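Local atomic coordinates of 6-carboxyhexanoate--coa ligase (Bacillus subtilis, PDB entry 5FLG), a protein that is a 6-carboxyhexanoate--CoA ligase, also named pimeloyl-CoA synthase, and binds magnesium, pimelic acid and phosphoaminophosphonic acid-adenylate ester. Residues Leu98-Glu103 and Asp108-Ala113; Leu128-Ile131 and Arg136-Gln139; His185-Ala190 and Asn239-Asp244. One frame throughout, in Å; residues are numbered along the deposited sequence.

Contact 1 of 3, residues Leu98-Glu103 and Asp108-Ala113; sequences LLLEKE and DVIEKA
I110 reaches across to the helix of L100 and E101 with the end of its side chain. Its CD1 methyl lies 3.7 Å from CB of L100. The same CD1 also comes within 3.7 Å of the backbone N of E101 and 4.0 Å from CB of E101. One methyl group therefore rests against the helix backbone and the roots of two neighbouring side chains. CG1 of I110 follows behind, 4.1 Å from CB of L100. The torsions of I110 set this reach: CG1 stands anti to the carbonyl carbon (chi1 -69°), and CD1 continues in an extended chain (chi2 169°). L100 meets the methyl with its CB, and its side chain also packs on F231 of strand 227-232. The carboxylate of E101 turns to a salt bridge with R107, at the start of the second helix. I110 also touches V105 in the short connection between the helices. The two segments belong to helices 89-102 and 107-116, which are consecutive helices joined by a short turn. Between the segments the contact is apolar and small, with 123 Å² buried, so it rests on van der Waals packing and the exclusion of water.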
# COMPACT_ATOMS: atom_id res chain seq x y z
N LEU A 98 4.97 -33.82 -20.75
CA LEU A 98 4.02 -34.80 -21.28
C LEU A 98 2.58 -34.30 -21.14
O LEU A 98 1.86 -34.20 -22.14
CB LEU A 98 4.20 -36.14 -20.56
CG LEU A 98 3.26 -37.28 -20.98
CD1 LEU A 98 3.33 -37.53 -22.47
CD2 LEU A 98 3.58 -38.55 -20.20
N LEU A 99 2.24 -33.83 -19.94
CA LEU A 99 0.92 -33.27 -19.67
C LEU A 99 0.63 -32.02 -20.49
O LEU A 99 -0.49 -31.85 -20.94
CB LEU A 99 0.78 -32.90 -18.18
CG LEU A 99 0.84 -34.09 -17.23
CD1 LEU A 99 0.95 -33.68 -15.76
CD2 LEU A 99 -0.38 -34.98 -17.43
N LEU A 100 1.57 -31.09 -20.60
CA LEU A 100 1.33 -29.91 -21.48
C LEU A 100 1.00 -30.36 -22.92
O LEU A 100 0.15 -29.76 -23.56
CB LEU A 100 2.52 -28.95 -21.47
CG LEU A 100 2.81 -28.24 -20.12
CD1 LEU A 100 4.23 -27.69 -20.10
CD2 LEU A 100 1.83 -27.11 -19.85
N GLU A 101 1.68 -31.38 -23.41
CA GLU A 101 1.49 -31.84 -24.78
C GLU A 101 0.13 -32.47 -25.00
O GLU A 101 -0.60 -32.09 -25.91
CB GLU A 101 2.57 -32.83 -25.21
CG GLU A 101 2.91 -32.69 -26.69
CD GLU A 101 3.90 -33.72 -27.20
OE1 GLU A 101 4.95 -33.91 -26.56
OE2 GLU A 101 3.64 -34.34 -28.24
N LYS A 102 -0.23 -33.35 -24.09
CA LYS A 102 -1.55 -33.93 -24.04
C LYS A 102 -2.65 -32.87 -23.92
O LYS A 102 -3.70 -32.99 -24.53
CB LYS A 102 -1.61 -34.92 -22.88
CG LYS A 102 -2.93 -35.65 -22.79
CD LYS A 102 -2.94 -36.68 -21.68
CE LYS A 102 -4.01 -37.73 -21.92
NZ LYS A 102 -4.59 -38.26 -20.65
N GLU A 103 -2.41 -31.78 -23.20
CA GLU A 103 -3.42 -30.72 -23.13
C GLU A 103 -3.58 -29.94 -24.45
O GLU A 103 -4.49 -29.15 -24.56
CB GLU A 103 -3.11 -29.73 -22.01
CG GLU A 103 -4.22 -28.74 -21.72
CD GLU A 103 -5.45 -29.36 -21.05
OE1 GLU A 103 -5.31 -30.38 -20.36
OE2 GLU A 103 -6.56 -28.80 -21.22
N ASP A 108 7.20 -28.37 -29.86
CA ASP A 108 8.18 -27.37 -30.19
C ASP A 108 7.94 -26.07 -29.41
O ASP A 108 8.90 -25.42 -28.98
CB ASP A 108 8.16 -27.07 -31.69
CG ASP A 108 6.81 -26.63 -32.15
OD1 ASP A 108 5.84 -27.34 -31.80
OD2 ASP A 108 6.69 -25.50 -32.68
N VAL A 109 6.67 -25.73 -29.16
CA VAL A 109 6.38 -24.60 -28.26
C VAL A 109 6.84 -24.86 -26.81
O VAL A 109 7.45 -23.98 -26.15
CB VAL A 109 4.89 -24.29 -28.27
CG1 VAL A 109 4.54 -23.30 -27.16
CG2 VAL A 109 4.49 -23.75 -29.64
N ILE A 110 6.64 -26.08 -26.35
CA ILE A 110 7.05 -26.46 -24.99
C ILE A 110 8.57 -26.32 -24.87
O ILE A 110 9.07 -25.75 -23.91
CB ILE A 110 6.63 -27.93 -24.67
CG1 ILE A 110 5.11 -28.03 -24.57
CG2 ILE A 110 7.25 -28.41 -23.35
CD1 ILE A 110 4.59 -29.46 -24.53
N GLU A 111 9.30 -26.82 -25.86
CA GLU A 111 10.77 -26.80 -25.78
C GLU A 111 11.27 -25.36 -25.82
O GLU A 111 12.21 -24.97 -25.10
CB GLU A 111 11.40 -27.61 -26.90
CG GLU A 111 11.31 -29.12 -26.72
CD GLU A 111 11.38 -29.88 -28.04
OE1 GLU A 111 11.56 -29.25 -29.12
OE2 GLU A 111 11.20 -31.11 -28.03
N LYS A 112 10.66 -24.55 -26.66
CA LYS A 112 11.10 -23.17 -26.77
C LYS A 112 10.89 -22.48 -25.42
O LYS A 112 11.68 -21.60 -25.04
CB LYS A 112 10.35 -22.42 -27.86
CG LYS A 112 10.75 -22.81 -29.29
CD LYS A 112 9.78 -22.21 -30.30
CE LYS A 112 10.14 -22.60 -31.73
NZ LYS A 112 9.27 -21.88 -32.70
N ALA A 113 9.77 -22.77 -24.78
CA ALA A 113 9.46 -22.10 -23.53
C ALA A 113 10.45 -22.55 -22.47
O ALA A 113 10.96 -21.74 -21.70
CB ALA A 113 8.04 -22.40 -23.10

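Contact 2 of 3, residues Leu128-Ile131 and Arg136-Gln139; sequences LFDI and RMDQ
Two hydrogen bonds join L128 to the returning chain. The backbone N of M137 donates to O of L128 at 2.7 Å. In the other bond, N of L128 donates to OD1 of D138 at 3.1 Å, nearly straight at 169°, so a side chain takes the place of a backbone acceptor. This donor comes from above the carboxylate plane.

The charged pair is R136 with D138. The guanidinium grips the carboxylate side-on: NE binds OD1 at 2.9 Å, and NH2 binds OD2 at 2.8 Å. R136 NE and L128 N approach OD1 from opposite faces of the carboxylate. D138 turns its CG between its own backbone N and carbonyl carbon (chi1 71°), which brings OD1 to both donors. T140 adds a bond to OD2, and K141 O accepts from NH2 of R136, so both charged groups are held at several points.

The motif is a beta hairpin at the edge of the mixed sheet. F129 and R136 form an antiparallel non-hydrogen-bonded pair.

Van der Waals contacts surround the pair. CD1 and CE1 of the F129 ring lie 3.5 Å from N of R136, at an oblique approach. F129 also packs on V109 and A113 of helix 107-116. The side chains of M137 and D130 run slantwise to each other, with SD of M137 4.0 Å from CB of D130. M137 also touches I232 of the adjacent strand 227-232.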
# COMPACT_ATOMS: atom_id res chain seq x y z
N LEU A 128 3.40 -14.68 -20.43
CA LEU A 128 2.42 -15.14 -21.39
C LEU A 128 3.12 -15.56 -22.67
O LEU A 128 3.86 -14.78 -23.27
CB LEU A 128 1.42 -14.01 -21.72
CG LEU A 128 0.16 -13.81 -20.88
CD1 LEU A 128 0.46 -13.74 -19.39
CD2 LEU A 128 -0.60 -12.57 -21.32
N PHE A 129 2.87 -16.81 -23.08
CA PHE A 129 3.63 -17.41 -24.12
C PHE A 129 2.68 -17.80 -25.27
O PHE A 129 1.78 -18.63 -25.12
CB PHE A 129 4.39 -18.63 -23.57
CG PHE A 129 5.61 -19.00 -24.38
CD1 PHE A 129 6.67 -18.11 -24.50
CD2 PHE A 129 5.65 -20.18 -25.10
CE1 PHE A 129 7.76 -18.41 -25.30
CE2 PHE A 129 6.74 -20.48 -25.91
CZ PHE A 129 7.80 -19.59 -26.01
N ASP A 130 2.88 -17.20 -26.42
CA ASP A 130 1.95 -17.41 -27.54
C ASP A 130 2.28 -18.70 -28.25
O ASP A 130 3.38 -18.85 -28.75
CB ASP A 130 2.14 -16.26 -28.49
CG ASP A 130 1.21 -16.31 -29.70
OD1 ASP A 130 0.62 -17.36 -30.03
OD2 ASP A 130 1.11 -15.26 -30.32
N ILE A 131 1.31 -19.62 -28.35
CA ILE A 131 1.59 -20.92 -28.94
C ILE A 131 1.57 -20.84 -30.48
O ILE A 131 1.95 -21.77 -31.13
CB ILE A 131 0.57 -21.99 -28.53
CG1 ILE A 131 -0.77 -21.76 -29.24
CG2 ILE A 131 0.38 -22.03 -27.03
CD1 ILE A 131 -1.74 -22.92 -29.11
N ARG A 136 7.26 -15.11 -26.26
CA ARG A 136 6.62 -14.36 -25.20
C ARG A 136 5.79 -13.24 -25.80
O ARG A 136 6.19 -12.58 -26.73
CB ARG A 136 7.65 -13.77 -24.25
CG ARG A 136 7.03 -12.97 -23.11
CD ARG A 136 8.04 -12.69 -22.01
NE ARG A 136 7.39 -11.94 -20.94
CZ ARG A 136 8.00 -11.45 -19.86
NH1 ARG A 136 9.29 -11.59 -19.71
NH2 ARG A 136 7.30 -10.76 -18.96
N MET A 137 4.64 -13.01 -25.20
CA MET A 137 3.59 -12.25 -25.85
C MET A 137 3.36 -10.96 -25.06
O MET A 137 3.13 -9.92 -25.63
CB MET A 137 2.35 -13.16 -25.85
CG MET A 137 1.12 -12.65 -26.56
SD MET A 137 -0.20 -13.87 -26.30
CE MET A 137 -1.27 -13.47 -27.69
N ASP A 138 3.48 -11.01 -23.74
CA ASP A 138 3.33 -9.79 -22.97
C ASP A 138 4.60 -8.97 -23.01
O ASP A 138 5.71 -9.51 -23.16
CB ASP A 138 2.97 -10.10 -21.53
CG ASP A 138 4.13 -10.70 -20.76
OD1 ASP A 138 4.46 -11.86 -21.00
OD2 ASP A 138 4.79 -9.95 -20.01
N GLN A 139 4.45 -7.69 -22.73
CA GLN A 139 5.55 -6.77 -22.75
C GLN A 139 5.81 -6.20 -21.36
O GLN A 139 6.42 -5.15 -21.24
CB GLN A 139 5.25 -5.67 -23.74
CG GLN A 139 5.10 -6.20 -25.17
CD GLN A 139 4.48 -5.19 -26.12
OE1 GLN A 139 4.86 -4.02 -26.13
NE2 GLN A 139 3.51 -5.63 -26.91

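Contact 3 of 3, residues His185-Ala190 and Asn239-Asp244; sequences HPAVVA and NTYIHD
A type I beta turn from H185 to V188, closed by V188 N to H185 O, leads into strand 188-194 and faces one side of helix 238-247. H185 and A187 in the turn meet Y241 and D244, which lie one helical turn apart. NE2 of H185 donates to OD2 of D244 at 3.1 Å. The bond is bent, with an angle of 144° at the hydrogen. It meets OD2 on the anti side of the carboxylate. At the other end of the imidazole, ND1 accepts from N of A187 at 3.0 Å, close to the ring plane. CG of H185 stands anti to its backbone N (chi1 -165°), a rotamer that carries the ring across to the helix.

CE1 of H185 lies 3.5 Å from CD1 of Y241. The two rings meet obliquely, with their planes 80° apart. A187 places its CB over one face of the Y241 ring, 3.8 Å from the ring centroid, in a CH-pi contact. OH of Y241 is hydrogen-bonded to N of N236, in the chain just before the helix. The Y241 side chain also touches I232.

Both imidazole nitrogens are engaged, one as donor and one as acceptor, which fixes the orientation of the ring. With ND1 accepting from the A187 N-H, the pattern fits a ring protonated on NE2, which the carboxylate would probably favour as well.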
# COMPACT_ATOMS: atom_id res chain seq x y z
N HIS A 185 -10.16 -18.68 -18.52
CA HIS A 185 -10.02 -17.75 -19.62
C HIS A 185 -9.96 -18.45 -20.97
O HIS A 185 -9.17 -19.33 -21.19
CB HIS A 185 -8.80 -16.88 -19.42
CG HIS A 185 -8.78 -15.69 -20.32
ND1 HIS A 185 -8.62 -15.79 -21.68
CD2 HIS A 185 -8.99 -14.38 -20.06
CE1 HIS A 185 -8.69 -14.59 -22.23
NE2 HIS A 185 -8.89 -13.71 -21.26
N PRO A 186 -10.86 -18.09 -21.89
CA PRO A 186 -10.89 -18.88 -23.14
C PRO A 186 -9.59 -18.88 -23.96
O PRO A 186 -9.31 -19.85 -24.65
CB PRO A 186 -12.05 -18.27 -23.95
CG PRO A 186 -12.45 -17.01 -23.27
CD PRO A 186 -11.77 -16.93 -21.89
N ALA A 187 -8.69 -17.93 -23.77
CA ALA A 187 -7.44 -17.96 -24.55
C ALA A 187 -6.30 -18.80 -23.92
O ALA A 187 -5.30 -19.12 -24.59
CB ALA A 187 -6.97 -16.55 -24.83
N VAL A 188 -6.46 -19.20 -22.66
CA VAL A 188 -5.41 -19.96 -22.00
C VAL A 188 -5.55 -21.46 -22.18
O VAL A 188 -6.50 -22.09 -21.69
CB VAL A 188 -5.35 -19.66 -20.46
CG1 VAL A 188 -4.22 -20.45 -19.83
CG2 VAL A 188 -5.16 -18.20 -20.19
N VAL A 189 -4.53 -22.06 -22.77
CA VAL A 189 -4.55 -23.49 -23.06
C VAL A 189 -3.95 -24.26 -21.87
O VAL A 189 -4.33 -25.37 -21.58
CB VAL A 189 -3.71 -23.77 -24.32
CG1 VAL A 189 -3.52 -25.27 -24.53
CG2 VAL A 189 -4.37 -23.14 -25.54
N ALA A 190 -2.94 -23.69 -21.24
CA ALA A 190 -2.28 -24.39 -20.15
C ALA A 190 -1.38 -23.48 -19.34
O ALA A 190 -0.96 -22.40 -19.80
CB ALA A 190 -1.50 -25.56 -20.70
N ASN A 239 -3.43 -7.18 -24.54
CA ASN A 239 -3.84 -6.29 -23.47
C ASN A 239 -5.23 -6.59 -22.94
O ASN A 239 -5.51 -6.37 -21.78
CB ASN A 239 -3.77 -4.85 -23.92
CG ASN A 239 -2.38 -4.44 -24.29
OD1 ASN A 239 -1.51 -4.33 -23.42
ND2 ASN A 239 -2.11 -4.35 -25.59
N THR A 240 -6.11 -7.06 -23.80
CA THR A 240 -7.42 -7.45 -23.35
C THR A 240 -7.29 -8.63 -22.40
O THR A 240 -7.92 -8.66 -21.35
CB THR A 240 -8.30 -7.81 -24.56
OG1 THR A 240 -7.77 -8.99 -25.19
CG2 THR A 240 -8.26 -6.67 -25.58
N TYR A 241 -6.45 -9.60 -22.76
CA TYR A 241 -6.27 -10.77 -21.92
C TYR A 241 -5.69 -10.34 -20.58
O TYR A 241 -6.16 -10.79 -19.52
CB TYR A 241 -5.34 -11.80 -22.59
CG TYR A 241 -5.77 -12.29 -23.98
CD1 TYR A 241 -7.10 -12.30 -24.38
CD2 TYR A 241 -4.83 -12.83 -24.86
CE1 TYR A 241 -7.49 -12.83 -25.61
CE2 TYR A 241 -5.21 -13.34 -26.10
CZ TYR A 241 -6.53 -13.32 -26.47
OH TYR A 241 -6.90 -13.93 -27.65
N ILE A 242 -4.71 -9.45 -20.63
CA ILE A 242 -4.02 -8.96 -19.43
C ILE A 242 -5.02 -8.26 -18.51
O ILE A 242 -4.99 -8.41 -17.28
CB ILE A 242 -2.86 -7.99 -19.79
CG1 ILE A 242 -1.66 -8.78 -20.31
CG2 ILE A 242 -2.44 -7.17 -18.57
CD1 ILE A 242 -0.50 -7.92 -20.74
N HIS A 243 -5.92 -7.50 -19.11
CA HIS A 243 -6.88 -6.77 -18.32
C HIS A 243 -7.85 -7.72 -17.62
O HIS A 243 -8.10 -7.59 -16.42
CB HIS A 243 -7.62 -5.76 -19.21
CG HIS A 243 -8.63 -4.95 -18.47
ND1 HIS A 243 -9.94 -5.35 -18.33
CD2 HIS A 243 -8.49 -3.83 -17.72
CE1 HIS A 243 -10.59 -4.47 -17.59
NE2 HIS A 243 -9.73 -3.53 -17.22
N ASP A 244 -8.30 -8.75 -18.33
CA ASP A 244 -9.11 -9.80 -17.72
C ASP A 244 -8.39 -10.45 -16.55
O ASP A 244 -9.00 -10.68 -15.50
CB ASP A 244 -9.47 -10.90 -18.72
CG ASP A 244 -10.30 -10.39 -19.88
OD1 ASP A 244 -11.10 -9.45 -19.65
OD2 ASP A 244 -10.19 -10.95 -21.00

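Overall arrangement
From the N terminus, contact 1 comes first and closes the short turn between helices 89-102 and 107-116. The second helix is followed by strand 127-130, where contact 2 closes the hairpin at the sheet edge. Contact 3 closes a longer excursion, through strands 203-207, 211-215 and 227-232 to helix 238-247. The three follow in series, with none nested or crossed. They still meet in space. Contact 1 meets contact 2 where V109 packs on I131, and L100 touches A190 of contact 3. I242 meets L128 and D138, joining contacts 2 and 3. Together they tie three helices to the mixed sheet.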